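Local coordinates for lipoate-protein ligase, putative (Streptococcus pneumoniae, PDB 1VQZ), which is probably a two-domain ligase of the lipoate-protein ligase family, with a catalytic domain related to class II tRNA synthetases and a smaller C-terminal domain, at residues I53-G56 with R57-T61; V87-D90 with L91-N95; I321-T324 with R325-G329. All blocks are in the same frame, centred on the assembly; numbering follows the deposited sequence.

Interaction 1 (I53-G56 with R57-T61). With EDO (1,2-ethanediol), chain D; EDO (1,2-ethanediol), chain S; EDO (1,2-ethanediol), chain J.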
loop_
_atom_site.group_PDB
_atom_site.type_symbol
_atom_site.label_atom_id
_atom_site.label_comp_id
_atom_site.label_asym_id
_atom_site.label_seq_id
_atom_site.Cartn_x
_atom_site.Cartn_y
_atom_site.Cartn_z
ATOM N N ILE A 53 3.974 2.052 -11.786
ATOM C CA ILE A 53 2.672 1.701 -11.238
ATOM C C ILE A 53 2.875 0.702 -10.108
ATOM O O ILE A 53 3.376 -0.406 -10.313
ATOM C CB ILE A 53 1.684 1.108 -12.279
ATOM C CG1 ILE A 53 1.522 2.059 -13.483
ATOM C CG2 ILE A 53 0.336 0.808 -11.590
ATOM C CD1 ILE A 53 0.826 3.386 -13.126
ATOM N N ILE A 54 2.452 1.094 -8.926
ATOM C CA ILE A 54 2.543 0.265 -7.761
ATOM C C ILE A 54 1.145 -0.301 -7.459
ATOM O O ILE A 54 0.203 0.451 -7.234
ATOM C CB ILE A 54 3.049 1.030 -6.548
ATOM C CG1 ILE A 54 4.387 1.744 -6.838
ATOM C CG2 ILE A 54 3.261 0.072 -5.373
ATOM C CD1 ILE A 54 5.513 0.850 -7.316
ATOM N N VAL A 55 1.038 -1.621 -7.441
ATOM C CA VAL A 55 -0.217 -2.301 -7.260
ATOM C C VAL A 55 -0.308 -2.843 -5.870
ATOM O O VAL A 55 0.706 -3.174 -5.256
ATOM C CB VAL A 55 -0.539 -3.385 -8.361
ATOM C CG1 VAL A 55 -0.473 -2.746 -9.740
ATOM C CG2 VAL A 55 0.389 -4.614 -8.286
ATOM N N GLY A 56 -1.549 -2.901 -5.376
ATOM C CA GLY A 56 -1.838 -3.420 -4.063
ATOM C C GLY A 56 -1.528 -4.894 -3.966
ATOM O O GLY A 56 -1.509 -5.641 -4.952
ATOM N N ARG A 57 -1.235 -5.307 -2.746
ATOM C CA ARG A 57 -0.884 -6.681 -2.407
ATOM C C ARG A 57 -1.794 -7.802 -2.966
ATOM O O ARG A 57 -1.325 -8.947 -3.234
ATOM C CB ARG A 57 -0.816 -6.735 -0.859
ATOM C CG ARG A 57 -0.433 -7.989 -0.280
ATOM C CD ARG A 57 -0.404 -7.853 1.228
ATOM N NE ARG A 57 -1.706 -7.511 1.728
ATOM C CZ ARG A 57 -1.972 -6.876 2.851
ATOM N NH1 ARG A 57 -1.017 -6.452 3.670
ATOM N NH2 ARG A 57 -3.232 -6.653 3.150
ATOM N N HIS A 58 -3.078 -7.506 -3.146
ATOM C CA HIS A 58 -4.013 -8.494 -3.640
ATOM C C HIS A 58 -4.642 -8.215 -4.999
ATOM O O HIS A 58 -5.509 -8.963 -5.419
ATOM C CB HIS A 58 -5.085 -8.748 -2.592
ATOM C CG HIS A 58 -4.541 -9.225 -1.284
ATOM N ND1 HIS A 58 -3.640 -10.266 -1.189
ATOM C CD2 HIS A 58 -4.720 -8.767 -0.011
ATOM C CE1 HIS A 58 -3.319 -10.459 0.084
ATOM N NE2 HIS A 58 -3.947 -9.561 0.820
ATOM N N GLN A 59 -4.164 -7.179 -5.705
ATOM C CA GLN A 59 -4.704 -6.834 -7.010
ATOM C C GLN A 59 -4.336 -7.924 -8.044
ATOM O O GLN A 59 -3.274 -8.535 -7.987
ATOM C CB GLN A 59 -4.239 -5.437 -7.511
ATOM C CG GLN A 59 -4.912 -4.250 -6.844
ATOM C CD GLN A 59 -4.637 -2.922 -7.531
ATOM O OE1 GLN A 59 -3.605 -2.274 -7.292
ATOM N NE2 GLN A 59 -5.576 -2.497 -8.384
ATOM N N ASN A 60 -5.253 -8.126 -8.972
ATOM C CA ASN A 60 -5.071 -9.036 -10.086
ATOM C C ASN A 60 -4.432 -8.224 -11.209
ATOM O O ASN A 60 -5.108 -7.678 -12.084
ATOM C CB ASN A 60 -6.411 -9.683 -10.465
ATOM C CG ASN A 60 -6.264 -10.733 -11.560
ATOM O OD1 ASN A 60 -5.202 -10.866 -12.153
ATOM N ND2 ASN A 60 -7.326 -11.433 -11.862
ATOM N N THR A 61 -3.102 -8.121 -11.105
ATOM C CA THR A 61 -2.266 -7.213 -11.874
ATOM C C THR A 61 -2.527 -7.306 -13.371
ATOM O O THR A 61 -2.788 -6.288 -14.030
ATOM C CB THR A 61 -0.816 -7.453 -11.554
ATOM O OG1 THR A 61 -0.667 -7.568 -10.124
ATOM C CG2 THR A 61 0.034 -6.306 -12.087
HETATM C C1 EDO D . -3.989 -12.045 -4.767
HETATM O O1 EDO D . -4.351 -12.160 -3.411
HETATM C C2 EDO D . -2.489 -11.917 -4.941
HETATM O O2 EDO D . -1.875 -13.100 -4.515
HETATM C C1 EDO S . -1.084 -13.290 -1.072
HETATM O O1 EDO S . -1.951 -13.680 0.068
HETATM C C2 EDO S . -1.050 -11.808 -1.519
HETATM O O2 EDO S . 0.176 -11.248 -2.077
HETATM C C1 EDO J . -4.201 -14.422 -11.632
HETATM O O1 EDO J . -4.430 -13.455 -12.667
HETATM C C2 EDO J . -5.576 -14.881 -11.165
HETATM O O2 EDO J . -6.306 -15.345 -12.304
#

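Interaction 2 (V87-D90 with L91-N95). With EDO (1,2-ethanediol), chain L.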
loop_
_atom_site.group_PDB
_atom_site.type_symbol
_atom_site.label_atom_id
_atom_site.label_comp_id
_atom_site.label_asym_id
_atom_site.label_seq_id
_atom_site.Cartn_x
_atom_site.Cartn_y
_atom_site.Cartn_z
ATOM N N VAL A 87 -1.292 2.867 -7.668
ATOM C CA VAL A 87 -0.762 4.212 -7.488
ATOM C C VAL A 87 0.370 4.496 -8.488
ATOM O O VAL A 87 1.208 3.635 -8.712
ATOM C CB VAL A 87 -0.247 4.381 -6.049
ATOM C CG1 VAL A 87 0.153 5.772 -5.807
ATOM C CG2 VAL A 87 -1.333 3.981 -5.069
ATOM N N TYR A 88 0.373 5.714 -9.059
ATOM C CA TYR A 88 1.460 6.198 -9.900
ATOM C C TYR A 88 2.539 6.928 -9.119
ATOM O O TYR A 88 2.281 7.896 -8.394
ATOM C CB TYR A 88 0.946 7.099 -11.038
ATOM C CG TYR A 88 2.046 7.526 -11.973
ATOM C CD1 TYR A 88 2.687 6.587 -12.793
ATOM C CD2 TYR A 88 2.446 8.866 -12.054
ATOM C CE1 TYR A 88 3.721 6.959 -13.651
ATOM C CE2 TYR A 88 3.523 9.260 -12.921
ATOM C CZ TYR A 88 4.136 8.305 -13.707
ATOM O OH TYR A 88 5.117 8.689 -14.574
ATOM N N HIS A 89 3.753 6.459 -9.302
ATOM C CA HIS A 89 4.943 7.112 -8.807
ATOM C C HIS A 89 5.764 7.675 -9.939
ATOM O O HIS A 89 5.905 7.047 -10.998
ATOM C CB HIS A 89 5.821 6.078 -8.076
ATOM C CG HIS A 89 5.269 5.604 -6.775
ATOM N ND1 HIS A 89 3.946 5.263 -6.599
ATOM C CD2 HIS A 89 5.895 5.293 -5.607
ATOM C CE1 HIS A 89 3.766 4.832 -5.359
ATOM N NE2 HIS A 89 4.942 4.809 -4.748
ATOM N N ASP A 90 6.379 8.817 -9.668
ATOM C CA ASP A 90 7.422 9.355 -10.486
ATOM C C ASP A 90 8.477 10.038 -9.619
ATOM O O ASP A 90 8.403 10.002 -8.376
ATOM C CB ASP A 90 6.834 10.217 -11.643
ATOM C CG ASP A 90 6.308 11.598 -11.216
ATOM O OD1 ASP A 90 6.531 12.064 -10.088
ATOM O OD2 ASP A 90 5.633 12.245 -12.062
ATOM N N LEU A 91 9.462 10.677 -10.265
ATOM C CA LEU A 91 10.554 11.284 -9.548
ATOM C C LEU A 91 10.141 12.478 -8.658
ATOM O O LEU A 91 10.964 12.968 -7.910
ATOM C CB LEU A 91 11.663 11.724 -10.512
ATOM C CG LEU A 91 12.413 10.572 -11.160
ATOM C CD1 LEU A 91 13.539 11.158 -12.023
ATOM C CD2 LEU A 91 13.006 9.544 -10.123
ATOM N N ASN A 92 8.892 12.929 -8.775
ATOM C CA ASN A 92 8.342 13.993 -7.950
ATOM C C ASN A 92 7.269 13.517 -6.951
ATOM O O ASN A 92 6.486 14.326 -6.360
ATOM C CB ASN A 92 7.828 15.106 -8.847
ATOM C CG ASN A 92 8.938 15.885 -9.466
ATOM O OD1 ASN A 92 9.720 16.479 -8.752
ATOM N ND2 ASN A 92 9.032 15.872 -10.795
ATOM N N ASN A 93 7.279 12.207 -6.728
ATOM C CA ASN A 93 6.453 11.554 -5.694
ATOM C C ASN A 93 7.375 11.137 -4.585
ATOM O O ASN A 93 8.267 10.335 -4.822
ATOM C CB ASN A 93 5.755 10.334 -6.290
ATOM C CG ASN A 93 4.924 9.583 -5.268
ATOM O OD1 ASN A 93 3.858 10.030 -4.904
ATOM N ND2 ASN A 93 5.383 8.418 -4.857
ATOM N N LEU A 94 7.172 11.668 -3.388
ATOM C CA LEU A 94 8.059 11.406 -2.266
ATOM C C LEU A 94 7.381 10.413 -1.355
ATOM O O LEU A 94 6.334 10.706 -0.778
ATOM C CB LEU A 94 8.363 12.693 -1.485
ATOM C CG LEU A 94 9.321 12.560 -0.294
ATOM C CD1 LEU A 94 10.619 11.988 -0.713
ATOM C CD2 LEU A 94 9.504 13.927 0.396
ATOM N N ASN A 95 7.992 9.236 -1.266
ATOM C CA ASN A 95 7.534 8.129 -0.418
ATOM C C ASN A 95 8.061 8.304 0.993
ATOM O O ASN A 95 9.183 8.747 1.194
ATOM C CB ASN A 95 8.014 6.779 -1.031
ATOM C CG ASN A 95 7.403 6.527 -2.422
ATOM O OD1 ASN A 95 8.102 6.468 -3.453
ATOM N ND2 ASN A 95 6.106 6.476 -2.458
HETATM C C1 EDO L . 5.192 1.417 -2.323
HETATM O O1 EDO L . 4.431 2.603 -2.357
HETATM C C2 EDO L . 5.413 1.138 -0.856
HETATM O O2 EDO L . 6.434 0.180 -0.686
HETATM O O HOH W 1 1.625 9.247 -6.247
HETATM O O HOH W 2 8.411 8.098 -6.342
HETATM O O HOH W 3 6.546 14.773 -12.389
#

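Interaction 3 (I321-T324 with R325-G329)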
loop_
_atom_site.group_PDB
_atom_site.type_symbol
_atom_site.label_atom_id
_atom_site.label_comp_id
_atom_site.label_asym_id
_atom_site.label_seq_id
_atom_site.Cartn_x
_atom_site.Cartn_y
_atom_site.Cartn_z
ATOM N N ILE A 321 -13.834 -14.493 12.788
ATOM C CA ILE A 321 -12.647 -13.633 12.617
ATOM C C ILE A 321 -13.036 -12.181 12.567
ATOM O O ILE A 321 -14.180 -11.865 12.274
ATOM C CB ILE A 321 -11.879 -13.989 11.327
ATOM C CG1 ILE A 321 -12.778 -13.817 10.081
ATOM C CG2 ILE A 321 -11.340 -15.406 11.454
ATOM C CD1 ILE A 321 -12.064 -13.493 8.839
ATOM N N ASP A 322 -12.070 -11.317 12.872
ATOM C CA ASP A 322 -12.193 -9.884 12.718
ATOM C C ASP A 322 -12.046 -9.430 11.259
ATOM O O ASP A 322 -10.939 -9.220 10.744
ATOM C CB ASP A 322 -11.159 -9.200 13.594
ATOM C CG ASP A 322 -11.360 -7.708 13.682
ATOM O OD1 ASP A 322 -12.270 -7.164 13.007
ATOM O OD2 ASP A 322 -10.590 -7.101 14.432
ATOM N N ILE A 323 -13.186 -9.198 10.632
ATOM C CA ILE A 323 -13.244 -8.955 9.209
ATOM C C ILE A 323 -12.591 -7.617 8.874
ATOM O O ILE A 323 -12.052 -7.433 7.744
ATOM C CB ILE A 323 -14.719 -9.000 8.658
ATOM C CG1 ILE A 323 -14.741 -9.173 7.138
ATOM C CG2 ILE A 323 -15.503 -7.751 9.062
ATOM C CD1 ILE A 323 -14.329 -10.569 6.646
ATOM N N THR A 324 -12.599 -6.714 9.853
ATOM C CA THR A 324 -12.105 -5.354 9.639
ATOM C C THR A 324 -10.594 -5.309 9.458
ATOM O O THR A 324 -10.062 -4.323 8.900
ATOM C CB THR A 324 -12.533 -4.388 10.770
ATOM O OG1 THR A 324 -11.887 -4.712 12.028
ATOM C CG2 THR A 324 -14.028 -4.489 10.921
ATOM N N ARG A 325 -9.902 -6.389 9.846
ATOM C CA ARG A 325 -8.455 -6.459 9.627
ATOM C C ARG A 325 -8.155 -6.728 8.189
ATOM O O ARG A 325 -7.040 -6.472 7.767
ATOM C CB ARG A 325 -7.820 -7.545 10.486
ATOM C CG ARG A 325 -8.031 -7.373 11.999
ATOM C CD ARG A 325 -7.252 -6.175 12.510
ATOM N NE ARG A 325 -5.819 -6.453 12.606
ATOM C CZ ARG A 325 -4.893 -5.566 12.976
ATOM N NH1 ARG A 325 -5.224 -4.312 13.293
ATOM N NH2 ARG A 325 -3.628 -5.942 13.057
ATOM N N TYR A 326 -9.134 -7.250 7.449
ATOM C CA TYR A 326 -8.903 -7.787 6.076
ATOM C C TYR A 326 -9.592 -7.003 4.965
ATOM O O TYR A 326 -9.038 -6.872 3.838
ATOM C CB TYR A 326 -9.321 -9.263 6.044
ATOM C CG TYR A 326 -8.597 -10.044 7.111
ATOM C CD1 TYR A 326 -7.225 -10.289 7.001
ATOM C CD2 TYR A 326 -9.261 -10.461 8.262
ATOM C CE1 TYR A 326 -6.551 -10.973 7.994
ATOM C CE2 TYR A 326 -8.610 -11.142 9.268
ATOM C CZ TYR A 326 -7.257 -11.377 9.146
ATOM O OH TYR A 326 -6.602 -12.000 10.154
ATOM N N PHE A 327 -10.822 -6.563 5.237
ATOM C CA PHE A 327 -11.630 -5.818 4.256
ATOM C C PHE A 327 -12.237 -4.596 4.915
ATOM O O PHE A 327 -13.309 -4.662 5.481
ATOM C CB PHE A 327 -12.741 -6.675 3.623
ATOM C CG PHE A 327 -12.289 -8.019 3.083
ATOM C CD1 PHE A 327 -12.333 -9.158 3.880
ATOM C CD2 PHE A 327 -11.932 -8.167 1.764
ATOM C CE1 PHE A 327 -11.963 -10.418 3.366
ATOM C CE2 PHE A 327 -11.574 -9.383 1.259
ATOM C CZ PHE A 327 -11.571 -10.525 2.072
ATOM N N ALA A 328 -11.528 -3.481 4.888
ATOM C CA ALA A 328 -12.056 -2.256 5.505
ATOM C C ALA A 328 -13.283 -1.757 4.717
ATOM O O ALA A 328 -13.253 -1.641 3.476
ATOM C CB ALA A 328 -10.965 -1.165 5.603
ATOM N N GLY A 329 -14.370 -1.542 5.441
ATOM C CA GLY A 329 -15.621 -1.048 4.890
ATOM C C GLY A 329 -16.517 -2.034 4.182
ATOM O O GLY A 329 -17.545 -1.648 3.596
#

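Interaction 1 (I53-G56 with R57-T61)
Gly56 and Gln59 hold each other by two hydrogen bonds of opposite direction. Gly56 N donates to Gln59 OE1 at 2.9 Å, nearly straight (166°), and uses a lone pair in the plane of the amide carbonyl. In return Gln59 N reaches Gly56 O at 3.2 Å, coming from above the carbonyl plane. Gln59 CG lies beside its own backbone N (chi1 -75°) and the chain runs on extended, which carries the amide oxygen back to the strand end. The bond from Gln59 N closes a type I beta turn, Gly56 to Gln59, just where strand 52-55 leaves the middle of the small three-stranded sheet of the catalytic domain; Arg79, the last residue of the neighbouring strand 76-79, binds Gln59 O.

Van der Waals contact centres on Val55. Gln59 OE1 rests 3.4 Å from Val55 CB, and Val55 CG2 meets Thr61 OG1 at 3.6 Å, the two side chains crossing at about a right angle. Thr61 OG1 is itself hydrogen-bonded to Asn251 O. Within the turn, Arg57 CG lies over one face of the His58 ring, near its rim, while the guanidinium reaches Gly293 O.

Three 1,2-ethanediol molecules bind polar atoms: His58 ND1 donates to O1 of one at 3.0 Å, Arg57 O accepts from O2 of a second, and Asn60 OD1 accepts from O1 of the third at 2.8 Å.

Interaction 2 (V87-D90 with L91-N95)
The His89 ring carries the side-chain amide of Asn93 on one face: Asn93 ND2 stands 3.2 Å above the ring plane, displaced toward the rim, and is 3.3 Å from His89 CD2. The amide is not laid flat, its plane being turned 53° from the ring. Asn95 brings a second amide, closer to parallel with the imidazole (27°); its ND2 comes obliquely to 3.1 Å from His89 NE2. At the edge, near the ring plane, O1 of a 1,2-ethanediol is hydrogen-bonded to His89 NE2 at 3.3 Å; that molecule also binds Glu30.

The chain between these groups bends through a type I beta turn, Asp90 to Asn93, linking edge strand 87-89 of the small sheet to strand 93-101 of the large one. Asn93 N closes it on Asp90 O at 3.0 Å. Inside it, Asp90 OD1 accepts from Asn92 N at 2.8 Å, met from above the carboxylate plane, which makes an Asx turn. Asp90 CG sits between its backbone N and carbonyl carbon (chi1 75°), and this folds the carboxylate over the turn. The other oxygen, OD2, binds Asp166 N and a water shared with Asn92 ND2.

A second water donates both protons, to Tyr88 O and, at 2.7 Å, to Asn93 OD1. This bridge is consistent with the modelled amide, OD1 toward the water and ND2 over the imidazole. Within the turn Asp90 accepts twice, through O and OD1, while OD2 ties the carboxylate to Asp166 and, through water, to Asn92; the buried Asp90 N has no partner in the model.

Interaction 3 (I321-T324 with R325-G329)
The carbonyls of Asp322 and Ile323 collect the N-H groups of Arg325, Tyr326 and Phe327, winding the chain tightly between helices 311-318 and 332-339 of the C-terminal domain. Tyr326 N and Phe327 N both end on Ile323 O, each at 2.9 Å: the first arrives from above the carbonyl plane, the second nearly along the C=O axis (171°). An Asx turn starts the bend. Asp322 CG points opposite its backbone N (chi1 -170°), and from there OD1 takes two donors from one face of the carboxylate, Thr324 OG1 at 2.7 Å on the syn side and Thr324 N at 3.2 Å. The carboxylate is thereby fixed in its rotation.

Its second oxygen, OD2, lies 3.5 Å from the aliphatic Arg325 CG and well short of the charged end, since Arg325 bends twice along its chain and sends its guanidinium to Glu295 in a salt bridge and to Tyr150 in a cation-pi contact. Asp322 OD2 and Arg325 NE stay 5.1 Å apart, so attraction between them is probably modest.

On the buried side, Ile323 CD1 touches Phe327 CD1 at 3.7 Å, approaching the ring obliquely; the Phe327 ring also meets Phe291, and Ile335 of helix 332-339 packs on it. The Tyr326 ring has Arg325 CB over the rim of one face and leans on helix 298-304 through Ala299 and Val300. Ile321 CD1 meets Tyr326 CD2, the two side chains crossing at about a right angle, while Tyr326 CD2 stands just 3.2 Å from Asp322 O.

Along the chain the three contacts come in series. Interactions 1 and 2 both belong to the catalytic domain, with centres 16 Å apart, and touch directly because strands 52-55 and 87-89 are antiparallel neighbours in the three-stranded sheet: Ile54 N probably hydrogen-bonds to Val87 O, and Ile54 packs on His89. Interaction 2 then leads from that sheet into the eight-stranded one. Interaction 3 sits in the C-terminal domain, 19 Å from interaction 1 and 28 Å from interaction 2, centre to centre, and touches neither. Residues 53-61 nevertheless approach it to about 6 Å between nearest atoms, and Arg57 reaches Gly293, so interaction 1 faces the C-terminal domain.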